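Local coordinates for protein A putative transcriptional regulator (Rhodococcus sp., PDB 2HKU) that probably binds operator DNA through an N-terminal helix-turn-helix and acts as a TetR-family transcriptional regulator, at residues L157-G160 and I161-S165; Y188-E191 and E192-V196. All coordinates share one frame; numbering follows the deposited sequence.

How the contacts relate
Both contacts are local and lie within the range of the C-terminal TetR repressor family, each at the N-terminal start of a helix. After helix 125-152 the chain runs through a loop, and contact 1 (157-165) folds the end of that loop back on the first turn of helix 161-181. That helix then runs to a second loop, which contact 2 (188-196) ends by capping helix 190-201. The two lie in series, neither nested nor crossed, with centres about 22 Å apart and nearest atoms about 9 Å apart. Contact 1 meets helix 125-152, contact 2 meets helices 92-104 and 161-181, and both touch the second subunit.

Contact 1: residues L157-G160 and I161-S165; sequences LRAG and IDVES
R158 holds the carboxylate of E164 side-on: NE reaches OE2 at 2.8 Å, with the acceptor in the guanidinium plane, while NH1 gives a bond of 2.9 Å to OE1 on its syn lone pair. Arginine suits the place because this edge offers two N-H groups to match two carboxylate oxygens. The flat groups are nearly coplanar, 28° apart, which suits a side-on, two-point salt bridge. E164 OE2 also takes two backbone donors, R158 N at 2.8 Å, nearly along the C-O axis, and A159 N at 3.0 Å from the anti side, tilted out of the carboxylate plane. Three N-H groups thus grip one oxygen, an arrangement that probably favours the ionised acid. The glutamate chain, bent at chi2 (-85°), turns from the helix back over the loop. In this helical C-terminal region of a TetR-family regulator, G160 is the N-cap of helix 161-181. Its O accepts from E164 N at 3.2 Å, so E164 binds the cap by its backbone N and the incoming loop by its side chain. Beside this polar centre A159 CB rests on V163 CG1 at 3.7 Å. Further out, N200 O takes R158 NH2, I147 and M151 of helix 125-152 meet L157, and A199 of the second subunit packs on E164.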
loop_
_atom_site.group_PDB
_atom_site.type_symbol
_atom_site.label_atom_id
_atom_site.label_comp_id
_atom_site.label_asym_id
_atom_site.label_seq_id
_atom_site.Cartn_x
_atom_site.Cartn_y
_atom_site.Cartn_z
ATOM N N LEU A 157 22.554 -9.458 -2.513
ATOM C CA LEU A 157 21.994 -8.139 -2.199
ATOM C C LEU A 157 22.233 -7.211 -3.360
ATOM O O LEU A 157 23.318 -7.205 -3.975
ATOM C CB LEU A 157 22.716 -7.537 -1.006
ATOM C CG LEU A 157 22.243 -7.471 0.458
ATOM C CD1 LEU A 157 21.048 -8.331 0.892
ATOM C CD2 LEU A 157 23.438 -7.674 1.389
ATOM N N ARG A 158 21.215 -6.402 -3.644
ATOM C CA ARG A 158 21.311 -5.349 -4.622
ATOM C C ARG A 158 21.494 -4.039 -3.851
ATOM O O ARG A 158 21.988 -3.062 -4.364
ATOM C CB ARG A 158 20.004 -5.284 -5.467
ATOM C CG ARG A 158 19.753 -6.400 -6.441
ATOM C CD ARG A 158 19.155 -7.609 -5.756
ATOM N NE ARG A 158 17.906 -7.231 -5.042
ATOM C CZ ARG A 158 16.692 -7.485 -5.511
ATOM N NH1 ARG A 158 15.653 -7.086 -4.786
ATOM N NH2 ARG A 158 16.504 -8.140 -6.701
ATOM N N ALA A 159 20.944 -4.002 -2.638
ATOM C CA ALA A 159 21.083 -2.888 -1.709
ATOM C C ALA A 159 21.360 -3.527 -0.347
ATOM O O ALA A 159 21.355 -4.748 -0.238
ATOM C CB ALA A 159 19.822 -2.090 -1.705
ATOM N N GLY A 160 21.556 -2.726 0.686
ATOM C CA GLY A 160 21.861 -3.199 2.045
ATOM C C GLY A 160 20.668 -3.940 2.551
ATOM O O GLY A 160 19.563 -3.676 2.099
ATOM N N ILE A 161 20.893 -4.894 3.456
ATOM C CA ILE A 161 19.895 -5.830 3.918
ATOM C C ILE A 161 18.611 -5.148 4.509
ATOM O O ILE A 161 17.498 -5.657 4.359
ATOM C CB ILE A 161 20.494 -6.843 4.876
ATOM C CG1 ILE A 161 19.485 -7.959 5.154
ATOM C CG2 ILE A 161 20.756 -6.283 6.184
ATOM C CD1 ILE A 161 20.026 -9.116 6.080
ATOM N N ASP A 162 18.790 -4.002 5.151
ATOM C CA ASP A 162 17.660 -3.256 5.670
ATOM C C ASP A 162 16.761 -2.836 4.503
ATOM O O ASP A 162 15.551 -3.038 4.582
ATOM C CB ASP A 162 18.117 -2.059 6.541
ATOM C CG ASP A 162 19.063 -1.133 5.815
ATOM O OD1 ASP A 162 20.031 -1.609 5.147
ATOM O OD2 ASP A 162 18.842 0.095 5.879
ATOM N N VAL A 163 17.352 -2.247 3.441
ATOM C CA VAL A 163 16.593 -1.756 2.241
ATOM C C VAL A 163 15.878 -2.894 1.510
ATOM O O VAL A 163 14.752 -2.752 1.070
ATOM C CB VAL A 163 17.504 -0.919 1.281
ATOM C CG1 VAL A 163 16.870 -0.657 -0.042
ATOM C CG2 VAL A 163 17.889 0.377 1.959
ATOM N N GLU A 164 16.498 -4.066 1.473
ATOM C CA GLU A 164 15.904 -5.186 0.794
ATOM C C GLU A 164 14.667 -5.657 1.555
ATOM O O GLU A 164 13.675 -6.093 0.956
ATOM C CB GLU A 164 16.921 -6.287 0.610
ATOM C CG GLU A 164 18.093 -5.930 -0.280
ATOM C CD GLU A 164 17.769 -6.152 -1.757
ATOM O OE1 GLU A 164 16.607 -6.525 -2.073
ATOM O OE2 GLU A 164 18.672 -5.978 -2.608
ATOM N N SER A 165 14.718 -5.598 2.896
ATOM C CA SER A 165 13.528 -5.930 3.688
ATOM C C SER A 165 12.404 -4.948 3.418
ATOM O O SER A 165 11.234 -5.361 3.372
ATOM C CB SER A 165 13.793 -6.020 5.219
ATOM O OG SER A 165 12.626 -6.655 5.840
#

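Contact 2: residues Y188-E191 and E192-V196; sequences YSLE and EAVAV. With EDO (1,2-ethanediol), chain F.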
loop_
_atom_site.group_PDB
_atom_site.type_symbol
_atom_site.label_atom_id
_atom_site.label_comp_id
_atom_site.label_asym_id
_atom_site.label_seq_id
_atom_site.Cartn_x
_atom_site.Cartn_y
_atom_site.Cartn_z
ATOM N N TYR A 188 -3.896 -7.978 -10.866
ATOM C CA TYR A 188 -3.549 -8.236 -9.470
ATOM C C TYR A 188 -4.312 -9.421 -8.935
ATOM O O TYR A 188 -4.833 -9.352 -7.819
ATOM C CB TYR A 188 -3.726 -6.989 -8.552
ATOM C CG TYR A 188 -2.638 -5.936 -8.793
ATOM C CD1 TYR A 188 -1.373 -6.093 -8.268
ATOM C CD2 TYR A 188 -2.866 -4.832 -9.631
ATOM C CE1 TYR A 188 -0.297 -5.140 -8.532
ATOM C CE2 TYR A 188 -1.806 -3.840 -9.863
ATOM C CZ TYR A 188 -0.530 -4.014 -9.295
ATOM O OH TYR A 188 0.496 -3.044 -9.514
ATOM N N SER A 189 -4.437 -10.492 -9.740
ATOM C CA SER A 189 -4.841 -11.781 -9.156
ATOM C C SER A 189 -3.762 -12.299 -8.184
ATOM O O SER A 189 -2.564 -11.859 -8.221
ATOM C CB SER A 189 -5.081 -12.847 -10.271
ATOM O OG SER A 189 -3.842 -13.132 -10.914
ATOM N N LEU A 190 -4.125 -13.331 -7.394
ATOM C CA LEU A 190 -3.147 -13.890 -6.477
ATOM C C LEU A 190 -1.866 -14.307 -7.188
ATOM O O LEU A 190 -0.803 -13.952 -6.776
ATOM C CB LEU A 190 -3.737 -15.012 -5.650
ATOM C CG LEU A 190 -2.720 -15.802 -4.811
ATOM C CD1 LEU A 190 -1.973 -14.908 -3.749
ATOM C CD2 LEU A 190 -3.368 -17.126 -4.175
ATOM N N GLU A 191 -1.985 -15.033 -8.301
ATOM C CA GLU A 191 -0.841 -15.483 -9.061
ATOM C C GLU A 191 -0.002 -14.323 -9.611
ATOM O O GLU A 191 1.224 -14.336 -9.573
ATOM C CB GLU A 191 -1.350 -16.415 -10.217
ATOM C CG GLU A 191 -0.268 -17.160 -10.956
ATOM C CD GLU A 191 -0.764 -18.491 -11.632
ATOM O OE1 GLU A 191 -2.007 -18.665 -11.926
ATOM O OE2 GLU A 191 0.144 -19.354 -11.884
ATOM N N GLU A 192 -0.651 -13.318 -10.141
ATOM C CA GLU A 192 0.058 -12.200 -10.657
ATOM C C GLU A 192 0.830 -11.425 -9.579
ATOM O O GLU A 192 1.938 -11.036 -9.852
ATOM C CB GLU A 192 -0.882 -11.275 -11.385
ATOM C CG GLU A 192 -1.284 -11.901 -12.735
ATOM C CD GLU A 192 -2.445 -11.144 -13.333
ATOM O OE1 GLU A 192 -3.519 -11.170 -12.714
ATOM O OE2 GLU A 192 -2.223 -10.440 -14.341
ATOM N N ALA A 193 0.236 -11.269 -8.408
ATOM C CA ALA A 193 0.879 -10.528 -7.252
ATOM C C ALA A 193 2.082 -11.331 -6.744
ATOM O O ALA A 193 3.100 -10.804 -6.529
ATOM C CB ALA A 193 -0.098 -10.306 -6.202
ATOM N N VAL A 194 1.958 -12.674 -6.613
ATOM C CA VAL A 194 3.093 -13.482 -6.301
ATOM C C VAL A 194 4.233 -13.324 -7.289
ATOM O O VAL A 194 5.426 -13.171 -6.908
ATOM C CB VAL A 194 2.650 -14.988 -6.099
ATOM C CG1 VAL A 194 3.872 -15.837 -6.029
ATOM C CG2 VAL A 194 1.864 -15.109 -4.806
ATOM N N ALA A 195 3.889 -13.295 -8.582
ATOM C CA ALA A 195 4.886 -13.093 -9.642
ATOM C C ALA A 195 5.597 -11.717 -9.569
ATOM O O ALA A 195 6.752 -11.578 -9.939
ATOM C CB ALA A 195 4.246 -13.295 -11.030
ATOM N N VAL A 196 4.915 -10.680 -9.098
ATOM C CA VAL A 196 5.621 -9.347 -8.954
ATOM C C VAL A 196 6.750 -9.540 -7.879
ATOM O O VAL A 196 7.863 -9.097 -8.080
ATOM C CB VAL A 196 4.611 -8.184 -8.531
ATOM C CG1 VAL A 196 5.329 -7.022 -7.925
ATOM C CG2 VAL A 196 3.650 -7.722 -9.749
HETATM C C1 EDO F . 6.311 -15.882 -10.055
HETATM O O1 EDO F . 6.783 -15.830 -11.459
HETATM C C2 EDO F . 5.117 -16.777 -9.686
HETATM O O2 EDO F . 3.835 -16.346 -10.217
#
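A chi1 of 66° puts S189 OG between its own backbone N and carbonyl carbon, where it can meet the N-H of E192. E192 answers with CG anti to its carbonyl carbon (chi1 -74°) and a chain extended beyond CG, which carries the carboxylate back to the serine. The result is a capping box. S189 OG accepts from E192 N at 3.3 Å, and E192 OE1 accepts in return from S189 N at 3.2 Å, a donor that comes from above the carboxylate plane. The serine hydroxyl also donates to E192 OE1, at 2.7 Å, on the anti lone pair. One carboxylate oxygen therefore holds both the N-H and the hydroxyl of the cap residue, which helps hold the serine hydroxyl and the carboxylate in place. Serine suits an N-cap because its short hydroxyl can reach an N-H of the first turn, and a glutamate three residues on has the length to close the box; its negative charge also probably interacts well with the positive end of the helix dipole.

Regular helix bonding follows at once, with S189 O accepting from A193 N at 2.9 Å and L190 O from V194 N at 3.0 Å. On the face turned to helix 92-104, L190 and V194 lie side by side and point the same way, CD1 of the leucine 4.0 Å from CG2 of the valine. E191 O receives a weak bond from a 1,2-ethanediol that probably came from the crystallisation liquor.

Y188, just before the cap, is hydrogen-bonded through OH to H139 NE2 of the second subunit. L190, A193 and V194 pack on L104 of helix 92-104, while Y188, A193 and V196 meet L175 of helix 161-181, so the capped turn is set against two helices of its own chain.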